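Local atomic coordinates of PR domain zinc finger protein 2 (Homo sapiens, PDB entry 2QPW), a protein that uses S-adenosyl-L-methionine to methylate histone H3 on a specific lysine of its tail and may also act as a DNA-binding transcription factor. Residues R25-P28 with E29-L33; K71-V74 with Y75-E78; K49-L52 with K53-F57. All coordinates share one frame; numbering follows the deposited sequence.

Interaction 1: R25-P28 with E29-L33; sequences RGLP and EEVRL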
loop_
_atom_site.group_PDB
_atom_site.type_symbol
_atom_site.label_atom_id
_atom_site.label_comp_id
_atom_site.label_asym_id
_atom_site.label_seq_id
_atom_site.Cartn_x
_atom_site.Cartn_y
_atom_site.Cartn_z
ATOM N N ARG A 25 9.471 -9.887 -9.062
ATOM C CA ARG A 25 10.844 -9.585 -9.516
ATOM C C ARG A 25 11.254 -8.154 -9.260
ATOM O O ARG A 25 12.449 -7.806 -9.285
ATOM C CB ARG A 25 11.036 -9.904 -11.013
ATOM C CG ARG A 25 10.832 -11.359 -11.389
ATOM C CD ARG A 25 11.421 -11.622 -12.824
ATOM N NE ARG A 25 10.780 -10.754 -13.809
ATOM C CZ ARG A 25 9.763 -11.091 -14.609
ATOM N NH1 ARG A 25 9.245 -12.311 -14.598
ATOM N NH2 ARG A 25 9.253 -10.166 -15.415
ATOM N N GLY A 26 10.251 -7.296 -9.040
ATOM C CA GLY A 26 10.478 -5.885 -8.875
ATOM C C GLY A 26 10.790 -5.313 -7.501
ATOM O O GLY A 26 11.062 -4.118 -7.413
ATOM N N LEU A 27 10.753 -6.134 -6.432
ATOM C CA LEU A 27 10.934 -5.626 -5.065
ATOM C C LEU A 27 12.407 -5.214 -4.808
ATOM O O LEU A 27 13.343 -5.861 -5.342
ATOM C CB LEU A 27 10.545 -6.724 -4.042
ATOM C CG LEU A 27 9.096 -7.087 -3.666
ATOM C CD1 LEU A 27 8.303 -7.623 -4.850
ATOM C CD2 LEU A 27 9.078 -8.086 -2.523
ATOM N N PRO A 28 12.631 -4.153 -4.005
ATOM C CA PRO A 28 13.991 -3.904 -3.545
ATOM C C PRO A 28 14.349 -4.854 -2.382
ATOM O O PRO A 28 13.472 -5.509 -1.833
ATOM C CB PRO A 28 13.921 -2.455 -3.031
ATOM C CG PRO A 28 12.487 -2.344 -2.510
ATOM C CD PRO A 28 11.683 -3.116 -3.521
ATOM N N GLU A 29 15.636 -4.910 -2.039
ATOM C CA GLU A 29 16.134 -5.847 -1.028
ATOM C C GLU A 29 15.420 -5.731 0.329
ATOM O O GLU A 29 15.178 -6.761 0.966
ATOM C CB GLU A 29 17.644 -5.648 -0.850
ATOM C CG GLU A 29 18.356 -6.724 0.001
ATOM C CD GLU A 29 19.865 -6.517 0.088
ATOM O OE1 GLU A 29 20.443 -5.807 -0.767
ATOM O OE2 GLU A 29 20.486 -7.103 1.000
ATOM N N GLU A 30 15.111 -4.492 0.749
ATOM C CA GLU A 30 14.549 -4.124 2.092
ATOM C C GLU A 30 13.207 -4.733 2.418
ATOM O O GLU A 30 12.775 -4.675 3.587
ATOM C CB GLU A 30 14.223 -2.592 2.166
ATOM C CG GLU A 30 15.305 -1.649 1.935
ATOM C CD GLU A 30 15.461 -1.353 0.474
ATOM O OE1 GLU A 30 14.953 -0.312 0.023
ATOM O OE2 GLU A 30 16.049 -2.168 -0.229
ATOM N N VAL A 31 12.495 -5.218 1.392
ATOM C CA VAL A 31 11.138 -5.743 1.591
ATOM C C VAL A 31 10.898 -7.124 0.964
ATOM O O VAL A 31 11.646 -7.548 0.040
ATOM C CB VAL A 31 10.022 -4.727 1.060
ATOM C CG1 VAL A 31 10.239 -3.344 1.686
ATOM C CG2 VAL A 31 10.026 -4.640 -0.471
ATOM N N ARG A 32 9.871 -7.822 1.464
ATOM C CA ARG A 32 9.417 -9.099 0.863
ATOM C C ARG A 32 7.899 -9.180 0.944
ATOM O O ARG A 32 7.286 -8.533 1.811
ATOM C CB ARG A 32 10.026 -10.313 1.613
ATOM C CG ARG A 32 9.476 -10.542 3.028
ATOM C CD ARG A 32 9.897 -11.941 3.571
ATOM N NE ARG A 32 11.353 -12.006 3.769
ATOM C CZ ARG A 32 12.204 -12.655 2.968
ATOM N NH1 ARG A 32 11.766 -13.332 1.902
ATOM N NH2 ARG A 32 13.500 -12.636 3.234
ATOM N N LEU A 33 7.292 -9.981 0.062
ATOM C CA LEU A 33 5.837 -10.269 0.140
ATOM C C LEU A 33 5.559 -11.513 0.988
ATOM O O LEU A 33 6.265 -12.536 0.849
ATOM C CB LEU A 33 5.254 -10.470 -1.277
ATOM C CG LEU A 33 5.409 -9.298 -2.260
ATOM C CD1 LEU A 33 4.551 -9.586 -3.491
ATOM C CD2 LEU A 33 4.966 -7.974 -1.636
#

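Interaction 2: K71-V74 with Y75-E78; sequences KNNV and YMWE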
loop_
_atom_site.group_PDB
_atom_site.type_symbol
_atom_site.label_atom_id
_atom_site.label_comp_id
_atom_site.label_asym_id
_atom_site.label_seq_id
_atom_site.Cartn_x
_atom_site.Cartn_y
_atom_site.Cartn_z
ATOM N N LYS A 71 -14.539 0.806 -7.579
ATOM C CA LYS A 71 -15.488 0.125 -6.668
ATOM C C LYS A 71 -14.968 -0.095 -5.231
ATOM O O LYS A 71 -15.704 -0.606 -4.369
ATOM C CB LYS A 71 -15.915 -1.223 -7.270
ATOM C CG LYS A 71 -15.222 -1.628 -8.600
ATOM C CD LYS A 71 -13.787 -2.208 -8.452
ATOM C CE LYS A 71 -12.666 -1.165 -8.663
ATOM N NZ LYS A 71 -11.613 -1.656 -9.580
ATOM N N ASN A 72 -13.731 0.299 -4.964
ATOM C CA ASN A 72 -13.201 0.215 -3.610
ATOM C C ASN A 72 -12.265 1.393 -3.325
ATOM O O ASN A 72 -11.875 2.131 -4.262
ATOM C CB ASN A 72 -12.536 -1.151 -3.365
ATOM C CG ASN A 72 -11.211 -1.290 -4.099
ATOM O OD1 ASN A 72 -10.190 -0.812 -3.630
ATOM N ND2 ASN A 72 -11.240 -1.918 -5.272
ATOM N N ASN A 73 -11.931 1.592 -2.050
ATOM C CA ASN A 73 -10.984 2.632 -1.646
ATOM C C ASN A 73 -9.709 2.019 -1.034
ATOM O O ASN A 73 -9.017 2.655 -0.219
ATOM C CB ASN A 73 -11.636 3.583 -0.621
ATOM C CG ASN A 73 -12.906 4.232 -1.133
ATOM O OD1 ASN A 73 -12.906 4.864 -2.180
ATOM N ND2 ASN A 73 -14.002 4.098 -0.371
ATOM N N VAL A 74 -9.423 0.766 -1.397
ATOM C CA VAL A 74 -8.310 0.022 -0.798
ATOM C C VAL A 74 -7.068 -0.005 -1.718
ATOM O O VAL A 74 -5.963 0.326 -1.287
ATOM C CB VAL A 74 -8.754 -1.425 -0.423
ATOM C CG1 VAL A 74 -7.553 -2.233 0.016
ATOM C CG2 VAL A 74 -9.845 -1.362 0.686
ATOM N N TYR A 75 -7.277 -0.342 -2.986
ATOM C CA TYR A 75 -6.192 -0.542 -3.941
ATOM C C TYR A 75 -6.023 0.655 -4.918
ATOM O O TYR A 75 -5.613 0.452 -6.065
ATOM C CB TYR A 75 -6.457 -1.853 -4.705
ATOM C CG TYR A 75 -6.409 -3.100 -3.841
ATOM C CD1 TYR A 75 -5.196 -3.514 -3.276
ATOM C CD2 TYR A 75 -7.551 -3.872 -3.605
ATOM C CE1 TYR A 75 -5.105 -4.664 -2.516
ATOM C CE2 TYR A 75 -7.459 -5.064 -2.787
ATOM C CZ TYR A 75 -6.223 -5.422 -2.264
ATOM O OH TYR A 75 -6.043 -6.582 -1.499
ATOM N N MET A 76 -6.294 1.884 -4.441
ATOM C CA MET A 76 -6.299 3.090 -5.294
ATOM C C MET A 76 -5.900 4.370 -4.560
ATOM O O MET A 76 -6.069 4.474 -3.334
ATOM C CB MET A 76 -7.691 3.287 -5.943
ATOM C CG MET A 76 -8.768 3.947 -5.034
ATOM S SD MET A 76 -8.870 5.784 -5.220
ATOM C CE MET A 76 -10.261 6.207 -4.202
ATOM N N TRP A 77 -5.389 5.333 -5.328
ATOM C CA TRP A 77 -5.134 6.709 -4.858
ATOM C C TRP A 77 -5.753 7.694 -5.864
ATOM O O TRP A 77 -5.911 7.368 -7.051
ATOM C CB TRP A 77 -3.623 6.993 -4.722
ATOM C CG TRP A 77 -3.010 6.232 -3.539
ATOM C CD1 TRP A 77 -2.402 4.994 -3.576
ATOM C CD2 TRP A 77 -2.952 6.666 -2.174
ATOM N NE1 TRP A 77 -2.002 4.623 -2.304
ATOM C CE2 TRP A 77 -2.319 5.628 -1.427
ATOM C CE3 TRP A 77 -3.400 7.816 -1.493
ATOM C CZ2 TRP A 77 -2.107 5.719 -0.033
ATOM C CZ3 TRP A 77 -3.194 7.914 -0.092
ATOM C CH2 TRP A 77 -2.572 6.833 0.623
ATOM N N GLU A 78 -6.034 8.913 -5.408
ATOM C CA GLU A 78 -6.553 9.960 -6.335
ATOM C C GLU A 78 -5.484 10.989 -6.660
ATOM O O GLU A 78 -4.793 11.477 -5.749
ATOM C CB GLU A 78 -7.825 10.594 -5.727
ATOM C CG GLU A 78 -8.941 9.529 -5.573
ATOM C CD GLU A 78 -10.202 10.060 -4.923
ATOM O OE1 GLU A 78 -10.929 10.815 -5.611
ATOM O OE2 GLU A 78 -10.488 9.673 -3.753
#

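Interaction 3: K49-L52 with K53-F57; sequences KPIL and KGKKF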
loop_
_atom_site.group_PDB
_atom_site.type_symbol
_atom_site.label_atom_id
_atom_site.label_comp_id
_atom_site.label_asym_id
_atom_site.label_seq_id
_atom_site.Cartn_x
_atom_site.Cartn_y
_atom_site.Cartn_z
ATOM N N LYS A 49 15.153 -6.133 6.677
ATOM C CA LYS A 49 16.340 -5.531 7.291
ATOM C C LYS A 49 15.953 -4.129 7.795
ATOM O O LYS A 49 14.855 -3.645 7.463
ATOM C CB LYS A 49 17.464 -5.460 6.250
ATOM C CG LYS A 49 17.276 -4.511 5.088
ATOM C CD LYS A 49 18.427 -4.675 4.057
ATOM C CE LYS A 49 19.655 -3.904 4.519
ATOM N NZ LYS A 49 20.753 -3.753 3.503
ATOM N N PRO A 50 16.812 -3.480 8.614
ATOM C CA PRO A 50 16.438 -2.131 9.113
ATOM C C PRO A 50 16.226 -1.122 7.973
ATOM O O PRO A 50 17.038 -1.055 7.023
ATOM C CB PRO A 50 17.658 -1.708 9.967
ATOM C CG PRO A 50 18.313 -3.002 10.349
ATOM C CD PRO A 50 18.118 -3.925 9.155
ATOM N N ILE A 51 15.135 -0.364 8.072
ATOM C CA ILE A 51 14.807 0.704 7.085
ATOM C C ILE A 51 14.819 2.033 7.863
ATOM O O ILE A 51 14.117 2.169 8.864
ATOM C CB ILE A 51 13.401 0.466 6.405
ATOM C CG1 ILE A 51 13.302 -0.954 5.783
ATOM C CG2 ILE A 51 13.143 1.555 5.299
ATOM C CD1 ILE A 51 11.918 -1.318 5.163
ATOM N N LEU A 52 15.630 2.991 7.405
ATOM C CA LEU A 52 15.719 4.327 8.007
ATOM C C LEU A 52 14.442 5.174 7.847
ATOM O O LEU A 52 13.678 5.006 6.888
ATOM C CB LEU A 52 16.874 5.104 7.363
ATOM C CG LEU A 52 18.254 4.426 7.207
ATOM C CD1 LEU A 52 19.315 5.394 6.617
ATOM C CD2 LEU A 52 18.681 3.903 8.526
ATOM N N LYS A 53 14.219 6.085 8.783
ATOM C CA LYS A 53 13.163 7.084 8.633
ATOM C C LYS A 53 13.448 7.912 7.379
ATOM O O LYS A 53 14.613 8.247 7.087
ATOM C CB LYS A 53 13.115 7.976 9.877
ATOM C CG LYS A 53 12.002 9.015 9.911
ATOM C CD LYS A 53 12.078 9.824 11.236
ATOM C CE LYS A 53 10.993 10.917 11.230
ATOM N NZ LYS A 53 11.134 11.845 12.385
ATOM N N GLY A 54 12.403 8.278 6.635
ATOM C CA GLY A 54 12.587 9.020 5.383
ATOM C C GLY A 54 12.862 8.255 4.082
ATOM O O GLY A 54 12.940 8.875 3.009
ATOM N N LYS A 55 12.968 6.932 4.132
ATOM C CA LYS A 55 13.162 6.119 2.927
ATOM C C LYS A 55 11.901 6.155 2.025
ATOM O O LYS A 55 10.797 5.929 2.525
ATOM C CB LYS A 55 13.518 4.673 3.311
ATOM C CG LYS A 55 13.629 3.656 2.148
ATOM C CD LYS A 55 14.827 3.961 1.180
ATOM C CE LYS A 55 14.872 2.916 0.044
ATOM N NZ LYS A 55 15.987 3.172 -0.937
ATOM N N LYS A 56 12.095 6.421 0.724
ATOM C CA LYS A 56 11.007 6.532 -0.283
ATOM C C LYS A 56 10.866 5.281 -1.156
ATOM O O LYS A 56 11.857 4.752 -1.671
ATOM C CB LYS A 56 11.316 7.716 -1.204
ATOM C CG LYS A 56 10.255 8.065 -2.208
ATOM C CD LYS A 56 10.599 9.408 -2.855
ATOM C CE LYS A 56 11.952 9.428 -3.560
ATOM N NZ LYS A 56 11.916 8.780 -4.892
ATOM N N PHE A 57 9.640 4.826 -1.346
ATOM C CA PHE A 57 9.350 3.700 -2.249
ATOM C C PHE A 57 8.325 4.145 -3.283
ATOM O O PHE A 57 7.473 4.979 -2.973
ATOM C CB PHE A 57 8.744 2.562 -1.462
ATOM C CG PHE A 57 9.660 2.010 -0.382
ATOM C CD1 PHE A 57 9.376 2.233 0.967
ATOM C CD2 PHE A 57 10.763 1.244 -0.728
ATOM C CE1 PHE A 57 10.204 1.692 1.982
ATOM C CE2 PHE A 57 11.609 0.729 0.254
ATOM C CZ PHE A 57 11.326 0.948 1.613
#

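Interaction 1: R25-P28 with E29-L33
A type I beta turn from Pro-28 to Val-31 leads into strand 31-35, the first strand in the chain, in the PR domain, the SET-related methyltransferase part of this protein. The turn is closed by a hydrogen bond. Val-31 N donates to Pro-28 O over 3.4 Å; the bond is weak but nearly straight, at 168°. Apolar side chains pack beside it. Val-31 CG2 is the methyl that does the touching. Val-31 CG2 sits 3.8 Å from Pro-28 CD, and the proline ring and the valine pass each other at a slant. Leu-27 comes from just before the turn. Its CG lies anti to the carbonyl carbon (chi1 -78°), and its CD2 methyl reaches the beginning of the strand. There CD2 of Leu-27 lies 3.6 Å from CA of Arg-32, so one methyl packs directly on strand backbone. The same CD2 of Leu-27 approaches Leu-33 CG at 3.9 Å and Val-31 CG2 at 4.1 Å. Leu-27 thus bridges two strand residues that are two positions apart. Glu-30 bends at chi2 (87°), and its side chain crosses that of Pro-28 at about a right angle. Glu-30 OE2 lies 3.5 Å from Pro-28 CB, a packing contact only. Trp-99 touches both Leu-27 and Pro-28. The segment joins the short helix 21-25 to strand 31-35. That strand pairs antiparallel with strand 43-47, where Val-45 packs against Val-31 and Leu-33, and Ile-43 also meets Leu-33.

Interaction 2: K71-V74 with Y75-E78
One face of the Tyr-75 ring is covered by Val-74. The CG1 methyl of Val-74 stands over the ring centre, 3.9 Å from the Tyr-75 centroid and only 7° off the ring normal, a CH-pi contact between neighbours in sequence. Beside it lies an Asx turn, closed by Asn-72 OD1, which accepts from Val-74 N two residues on. The turn leads into strand 76-81, at one side of the antiparallel sheet of the PR domain, next to strand 85-90. The Val-74 and Tyr-75 side chains lie alongside each other and point the same way. CG1 of Val-74 is anti to the amide nitrogen (chi1 172°), which places this branch beside the carbonyl carbon and over the ring. Arg-101 makes a cation-pi contact with the same ring, and Asn-72 OD1 comes near it obliquely. In the Asx turn Val-74 N donates to Asn-72 OD1 over 2.8 Å, in the carbonyl plane, on a lone pair. In addition, Tyr-75 N donates to Asn-72 OD1 over 3.0 Å, nearly along the C=O axis and almost straight at 171°. The amide is also held at its other end, where Asn-72 ND2 bonds Thr-92 OG1, so its rotation is fixed. Asn-72 O is buried with no hydrogen-bond partner, and Met-76 CG packs 3.7 Å from it. The Met-76 chain lies side by side with Asn-73, and Met-76 CE reaches Asn-73 OD1 at 3.6 Å.

Interaction 3: K49-L52 with K53-F57
Ile-51 and Lys-55 make the apolar part of this contact. The CG2 branch of Ile-51 touches the root of the lysine, 3.7 Å from Lys-55 CB and 3.8 Å from Lys-55 CG. The two side chains cross at about a right angle. Only the first carbons of Lys-55 take part. Its chain bends at chi2 (66°), and its end leads away toward a long, weak ion pair between Lys-55 NZ and Glu-30 OE1. The same Ile-51 CG2 methyl also meets the far end of the Phe-57 ring, at 4.2 Å from Phe-57 CZ and obliquely. Trp-99 meets the Phe-57 ring edge-to-face. The backbone between these side chains is a type II beta turn from Leu-52 to Lys-55. It brings the chain into strand 56-57, an edge strand of the mixed sheet within this chain, next to strand 122-127 of the PR domain. Gly-54 holds the third position of the turn at phi 85°, where a side chain would press on the carbonyl oxygen before it. Among polar contacts, Lys-55 N donates to Leu-52 O over 3.4 Å at 156°, a weak bond. Thr-127 supplements it: its OG1 hydrogen-bonds Leu-52 O and makes a weak hydrogen bond with Lys-55 N. The Lys-53 CB bond points away from 49-52, and the chain is extended. Lys-55 CB packs 3.6 Å from Leu-52 O.

Overall arrangement
Interactions 1 and 3 are neighbours, with centres about 13 Å apart. Glu-30 joins them. Glu-30 OE1 lies 3.2 Å from Lys-55 CE and 3.5 Å from Phe-57 CE2, and Glu-30 O meets Ile-51 CD1 at 3.8 Å. Trp-99 reaches both. Interaction 2 stands apart, across the centre of the chain from both. Its centre is about 23 Å from that of interaction 1 and about 24 Å from that of interaction 3. All three are turns that lead into strands, and each strand belongs to a different sheet of the methyltransferase domain.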